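Local coordinates for UPF0270 protein PA3463 (Pseudomonas aeruginosa, PDB 1Y0N), which is of unknown function and belongs to the UPF0270 family of small, uncharacterised bacterial proteins, at residues Ala52-Asp57 with Gln61-Met66; Glu20-Arg25 with Glu41-Ala46. All blocks are in the same frame, centred on the assembly; numbering follows the deposited sequence.

Contact 1 of 2, residues Ala52-Asp57 with Gln61-Met66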
loop_
_atom_site.group_PDB
_atom_site.type_symbol
_atom_site.label_atom_id
_atom_site.label_comp_id
_atom_site.label_asym_id
_atom_site.label_seq_id
_atom_site.Cartn_x
_atom_site.Cartn_y
_atom_site.Cartn_z
ATOM N N ALA A 52 -5.918 3.704 1.281
ATOM C CA ALA A 52 -4.715 2.853 1.515
ATOM C C ALA A 52 -3.557 3.673 1.021
ATOM O O ALA A 52 -3.731 4.495 0.137
ATOM C CB ALA A 52 -4.801 1.501 0.692
ATOM N N VAL A 53 -2.403 3.492 1.669
ATOM C CA VAL A 53 -1.186 4.186 1.345
ATOM C C VAL A 53 -0.046 3.157 1.351
ATOM O O VAL A 53 -0.244 1.967 1.745
ATOM C CB VAL A 53 -0.858 5.347 2.383
ATOM C CG1 VAL A 53 -2.009 6.414 2.429
ATOM C CG2 VAL A 53 -0.619 4.745 3.793
ATOM N N ILE A 54 1.121 3.602 0.878
ATOM C CA ILE A 54 2.296 2.759 0.885
ATOM C C ILE A 54 3.369 3.384 1.752
ATOM O O ILE A 54 3.763 4.498 1.520
ATOM C CB ILE A 54 2.833 2.524 -0.530
ATOM C CG1 ILE A 54 1.742 1.735 -1.303
ATOM C CG2 ILE A 54 4.161 1.700 -0.457
ATOM C CD1 ILE A 54 1.816 1.901 -2.717
ATOM N N LEU A 55 3.806 2.621 2.730
ATOM C CA LEU A 55 4.894 2.989 3.597
ATOM C C LEU A 55 6.216 2.362 3.149
ATOM O O LEU A 55 6.299 1.178 2.851
ATOM C CB LEU A 55 4.594 2.557 5.037
ATOM C CG LEU A 55 3.531 3.308 5.824
ATOM C CD1 LEU A 55 3.641 2.792 7.252
ATOM C CD2 LEU A 55 3.714 4.900 5.826
ATOM N N PHE A 56 7.243 3.175 3.140
ATOM C CA PHE A 56 8.576 2.728 2.747
ATOM C C PHE A 56 9.617 2.977 3.853
ATOM O O PHE A 56 9.652 4.064 4.390
ATOM C CB PHE A 56 9.043 3.517 1.523
ATOM C CG PHE A 56 10.423 3.130 1.063
ATOM C CD1 PHE A 56 10.671 1.839 0.541
ATOM C CD2 PHE A 56 11.485 4.005 1.216
ATOM C CE1 PHE A 56 11.965 1.471 0.100
ATOM C CE2 PHE A 56 12.793 3.624 0.781
ATOM C CZ PHE A 56 12.998 2.345 0.242
ATOM N N ASP A 57 10.427 1.954 4.155
ATOM C CA ASP A 57 11.488 2.010 5.167
ATOM C C ASP A 57 12.850 2.137 4.478
ATOM O O ASP A 57 13.293 1.205 3.852
ATOM C CB ASP A 57 11.499 0.712 5.970
ATOM C CG ASP A 57 12.492 0.741 7.170
ATOM O OD1 ASP A 57 13.115 1.814 7.439
ATOM O OD2 ASP A 57 12.618 -0.309 7.856
ATOM N N GLN A 61 14.900 -1.115 3.126
ATOM C CA GLN A 61 14.373 -0.689 1.812
ATOM C C GLN A 61 13.021 -1.311 1.465
ATOM O O GLN A 61 12.603 -1.304 0.316
ATOM C CB GLN A 61 15.396 -0.932 0.676
ATOM C CG GLN A 61 16.591 0.059 0.643
ATOM C CD GLN A 61 17.540 -0.224 -0.512
ATOM O OE1 GLN A 61 17.337 -1.142 -1.313
ATOM N NE2 GLN A 61 18.589 0.567 -0.602
ATOM N N GLN A 62 12.332 -1.825 2.484
ATOM C CA GLN A 62 11.087 -2.563 2.307
ATOM C C GLN A 62 9.831 -1.638 2.270
ATOM O O GLN A 62 9.785 -0.602 2.900
ATOM C CB GLN A 62 10.968 -3.600 3.420
ATOM C CG GLN A 62 11.444 -4.995 3.079
ATOM C CD GLN A 62 10.753 -6.076 3.968
ATOM O OE1 GLN A 62 11.126 -6.273 5.138
ATOM N NE2 GLN A 62 9.750 -6.773 3.405
ATOM N N CYS A 63 8.835 -2.061 1.491
ATOM C CA CYS A 63 7.559 -1.368 1.311
ATOM C C CYS A 63 6.462 -2.189 1.918
ATOM O O CYS A 63 6.533 -3.441 1.969
ATOM C CB CYS A 63 7.203 -1.187 -0.182
ATOM S SG CYS A 63 7.934 0.238 -1.005
ATOM N N GLN A 64 5.414 -1.497 2.338
ATOM C CA GLN A 64 4.177 -2.191 2.672
ATOM C C GLN A 64 2.904 -1.328 2.415
ATOM O O GLN A 64 2.868 -0.155 2.715
ATOM C CB GLN A 64 4.233 -2.644 4.148
ATOM C CG GLN A 64 3.016 -3.429 4.591
ATOM C CD GLN A 64 3.294 -4.225 5.806
ATOM O OE1 GLN A 64 2.380 -4.656 6.512
ATOM N NE2 GLN A 64 4.580 -4.438 6.073
ATOM N N LEU A 65 1.879 -1.967 1.860
ATOM C CA LEU A 65 0.593 -1.345 1.685
ATOM C C LEU A 65 -0.146 -1.432 3.017
ATOM O O LEU A 65 -0.114 -2.489 3.648
ATOM C CB LEU A 65 -0.226 -2.100 0.654
ATOM C CG LEU A 65 -0.718 -1.220 -0.471
ATOM C CD1 LEU A 65 0.018 -1.801 -1.694
ATOM C CD2 LEU A 65 -2.179 -1.339 -0.686
ATOM N N MET A 66 -0.746 -0.314 3.445
ATOM C CA MET A 66 -1.520 -0.249 4.698
ATOM C C MET A 66 -2.783 0.612 4.500
ATOM O O MET A 66 -2.787 1.556 3.729
ATOM C CB MET A 66 -0.636 0.330 5.855
ATOM C CG MET A 66 0.379 -0.721 6.567
ATOM S SD MET A 66 1.120 0.017 8.008
ATOM C CE MET A 66 -0.212 -0.506 9.085
#
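Val53 to Phe56 pair with Cys63 to Met66 as the two arms of an antiparallel beta hairpin. Val53 with Met66 and Leu55 with Gln64 are hydrogen-bonded pairs. Ile54 with Leu65 and Phe56 with Cys63 are non-hydrogen-bonded pairs. The Val53 bonds are nearly straight: Val53 N to Met66 O and Met66 N to Val53 O are both 2.9 Å. Toward the turn, Asp57 N donates to Gln62 O, and Asp57 OD2 bonds to Ser60 OG in the turn itself.

One face carries Ile54, Phe56, Cys63 and Leu65. Here the CG1 branch of Ile54 lies obliquely across Leu65, 3.9 Å from Leu65 CG. The CG2 branch reaches the other way along the hairpin, to 4.1 Å from Cys63 SG. Ile54 thus wedges between Leu65 and Cys63, one branch against each. Leu18 of helix 12-24 packs on Ile54, Cys63 and Leu65, and Leu47 of helix 36-48 on Ile54 and Leu65; Ile5 and Met3 touch Phe56.

The other face carries Val53, Leu55, Gln64 and Met66. Met66 crosses Leu55 at an angle, its CG anti to the carbonyl carbon (chi1 -81°), and Met66 SD meets Leu55 CD1 at 3.8 Å. Leu4 of strand 3-4 packs against Val53 and Leu55.

The ring of Phe56 leans over segment 61-66, with CG anti to the backbone N (chi1 179°). Cys63 SG sits at the ring edge, near its plane, 3.5 Å from Phe56 CD1.

Contact 2 of 2, residues Glu20-Arg25 with Glu41-Ala46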
loop_
_atom_site.group_PDB
_atom_site.type_symbol
_atom_site.label_atom_id
_atom_site.label_comp_id
_atom_site.label_asym_id
_atom_site.label_seq_id
_atom_site.Cartn_x
_atom_site.Cartn_y
_atom_site.Cartn_z
ATOM N N GLU A 20 -1.194 -7.781 -3.751
ATOM C CA GLU A 20 -1.456 -9.180 -3.434
ATOM C C GLU A 20 -1.144 -9.502 -1.983
ATOM O O GLU A 20 -1.992 -10.112 -1.298
ATOM C CB GLU A 20 -0.726 -10.110 -4.446
ATOM C CG GLU A 20 -0.773 -11.549 -4.059
ATOM C CD GLU A 20 -0.527 -12.506 -5.236
ATOM O OE1 GLU A 20 -0.167 -12.039 -6.378
ATOM O OE2 GLU A 20 -0.721 -13.730 -4.963
ATOM N N ASP A 21 0.020 -9.053 -1.476
ATOM C CA ASP A 21 0.341 -9.215 -0.038
ATOM C C ASP A 21 -0.764 -8.650 0.827
ATOM O O ASP A 21 -1.246 -9.300 1.747
ATOM C CB ASP A 21 1.664 -8.517 0.343
ATOM C CG ASP A 21 2.888 -9.229 -0.251
ATOM O OD1 ASP A 21 2.721 -10.350 -0.761
ATOM O OD2 ASP A 21 3.997 -8.640 -0.239
ATOM N N PHE A 22 -1.202 -7.446 0.507
ATOM C CA PHE A 22 -2.169 -6.703 1.356
ATOM C C PHE A 22 -3.471 -7.449 1.426
ATOM O O PHE A 22 -4.009 -7.666 2.507
ATOM C CB PHE A 22 -2.317 -5.275 0.794
ATOM C CG PHE A 22 -3.382 -4.462 1.460
ATOM C CD1 PHE A 22 -3.196 -3.953 2.734
ATOM C CD2 PHE A 22 -4.596 -4.237 0.805
ATOM C CE1 PHE A 22 -4.209 -3.201 3.373
ATOM C CE2 PHE A 22 -5.609 -3.454 1.402
ATOM C CZ PHE A 22 -5.429 -2.966 2.696
ATOM N N VAL A 23 -4.003 -7.854 0.290
ATOM C CA VAL A 23 -5.338 -8.476 0.290
ATOM C C VAL A 23 -5.329 -9.922 0.802
ATOM O O VAL A 23 -6.385 -10.509 1.055
ATOM C CB VAL A 23 -6.107 -8.339 -1.089
ATOM C CG1 VAL A 23 -6.156 -6.906 -1.518
ATOM C CG2 VAL A 23 -5.456 -9.185 -2.219
ATOM N N THR A 24 -4.139 -10.483 1.002
ATOM C CA THR A 24 -4.078 -11.753 1.677
ATOM C C THR A 24 -3.481 -11.651 3.076
ATOM O O THR A 24 -3.317 -12.666 3.725
ATOM C CB THR A 24 -3.360 -12.821 0.849
ATOM O OG1 THR A 24 -2.067 -12.359 0.479
ATOM C CG2 THR A 24 -4.158 -13.149 -0.430
ATOM N N ARG A 25 -3.229 -10.423 3.553
ATOM C CA ARG A 25 -2.583 -10.178 4.871
ATOM C C ARG A 25 -3.250 -10.881 6.067
ATOM O O ARG A 25 -4.466 -11.097 6.068
ATOM C CB ARG A 25 -2.489 -8.672 5.172
ATOM C CG ARG A 25 -3.852 -8.074 5.595
ATOM C CD ARG A 25 -3.939 -6.529 5.597
ATOM N NE ARG A 25 -5.240 -6.182 5.005
ATOM C CZ ARG A 25 -6.049 -5.220 5.422
ATOM N NH1 ARG A 25 -5.714 -4.456 6.451
ATOM N NH2 ARG A 25 -7.202 -5.019 4.791
ATOM N N GLU A 41 -8.280 -5.297 -7.223
ATOM C CA GLU A 41 -8.844 -4.095 -7.846
ATOM C C GLU A 41 -9.505 -3.171 -6.800
ATOM O O GLU A 41 -9.440 -1.952 -6.946
ATOM C CB GLU A 41 -9.875 -4.450 -8.958
ATOM C CG GLU A 41 -9.305 -4.855 -10.260
ATOM C CD GLU A 41 -8.569 -3.701 -10.981
ATOM O OE1 GLU A 41 -8.913 -2.479 -10.830
ATOM O OE2 GLU A 41 -7.609 -4.053 -11.688
ATOM N N ARG A 42 -10.152 -3.754 -5.811
ATOM C CA ARG A 42 -10.720 -2.987 -4.721
ATOM C C ARG A 42 -9.590 -2.256 -3.987
ATOM O O ARG A 42 -9.723 -1.106 -3.603
ATOM C CB ARG A 42 -11.440 -3.848 -3.704
ATOM C CG ARG A 42 -12.729 -4.501 -4.138
ATOM C CD ARG A 42 -13.268 -5.282 -2.985
ATOM N NE ARG A 42 -14.538 -5.880 -3.395
ATOM C CZ ARG A 42 -15.102 -6.914 -2.791
ATOM N NH1 ARG A 42 -14.499 -7.476 -1.745
ATOM N NH2 ARG A 42 -16.264 -7.390 -3.217
ATOM N N ALA A 43 -8.454 -2.925 -3.800
ATOM C CA ALA A 43 -7.306 -2.274 -3.122
ATOM C C ALA A 43 -6.664 -1.127 -3.973
ATOM O O ALA A 43 -6.180 -0.115 -3.450
ATOM C CB ALA A 43 -6.280 -3.363 -2.715
ATOM N N ARG A 44 -6.626 -1.305 -5.290
ATOM C CA ARG A 44 -6.119 -0.303 -6.191
ATOM C C ARG A 44 -6.993 0.962 -6.150
ATOM O O ARG A 44 -6.475 2.055 -6.300
ATOM C CB ARG A 44 -6.125 -0.758 -7.655
ATOM C CG ARG A 44 -5.057 -1.687 -8.099
ATOM C CD ARG A 44 -5.064 -1.905 -9.674
ATOM N NE ARG A 44 -4.217 -3.046 -9.956
ATOM C CZ ARG A 44 -2.890 -3.002 -10.033
ATOM N NH1 ARG A 44 -2.233 -1.850 -9.849
ATOM N NH2 ARG A 44 -2.220 -4.137 -10.270
ATOM N N HIS A 45 -8.298 0.766 -6.078
ATOM C CA HIS A 45 -9.254 1.887 -5.935
ATOM C C HIS A 45 -8.998 2.622 -4.610
ATOM O O HIS A 45 -9.004 3.855 -4.570
ATOM C CB HIS A 45 -10.670 1.359 -5.961
ATOM C CG HIS A 45 -11.714 2.426 -6.073
ATOM N ND1 HIS A 45 -11.801 3.272 -7.148
ATOM C CD2 HIS A 45 -12.744 2.749 -5.251
ATOM C CE1 HIS A 45 -12.836 4.079 -6.988
ATOM N NE2 HIS A 45 -13.409 3.797 -5.834
ATOM N N ALA A 46 -8.808 1.845 -3.546
ATOM C CA ALA A 46 -8.515 2.365 -2.200
ATOM C C ALA A 46 -7.216 3.203 -2.266
ATOM O O ALA A 46 -7.148 4.299 -1.674
ATOM C CB ALA A 46 -8.384 1.239 -1.210
#
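Helices 12-24 and 36-48 meet here in a small apolar helix-helix contact, near the C-terminal end of the first helix. Ala43 is the bump, and Phe22 and Val23 form the surface that receives it. The Ala43 methyl points at the other helix. Its CB lies 3.7 Å from Val23 CG1 and 4.0 Å from Phe22 CD2, so one methyl touches two neighbouring side chains. The CG1 branch of Val23 is anti to its carbonyl carbon (chi1 -53°), which directs it to Ala43. The Phe22 ring meets the same methyl obliquely, through CD2 and CE2. The small Ala43 lets the helices come close, with 7.3 Å between Val23 CA and Ala43 CA.

Phe22 is also covered by its own segment. Arg25 NE lies over one face of the Phe22 ring, offset to its rim, and Phe22 CE1 is 3.4 Å above the guanidinium plane, over its centre. Arg25 NE also makes a weak hydrogen bond to Phe22 O. Thr24 OG1 donates back to Glu20 O at 2.9 Å.

Leu36 and Val40 of helix 36-48 pack on Val23, and Leu19 of helix 12-24 packs on Ala43. Arg44 NH2 bonds to Asn16 OD1, a polar link between the helices. Leu65 and Leu67 of strand 63-67 reach the Phe22 ring. The result is a helix pair packed on a small antiparallel sheet, an alpha+beta fold.

How the contacts relate
Contact 2 closes before contact 1 opens, so the two lie in series along the chain. Their centres are 13 Å apart. Contact 2 joins helices 12-24 and 36-48. Contact 1 joins strands 52-56 and 63-67, which form a three-stranded antiparallel sheet with strand 3-4. A short link joins helix 36-48 to strand 52-56, the next element in the chain, and a probable hydrogen bond from Ala52 N to Ala46 O (3.3 Å) marks the junction. Phe22 provides a second bridge: its CD1 packs 3.5 Å from Leu65 O. The Leu65 side chain touches Phe22, Leu18 and Leu47, so it sits between the hairpin and both helices in a shared apolar core.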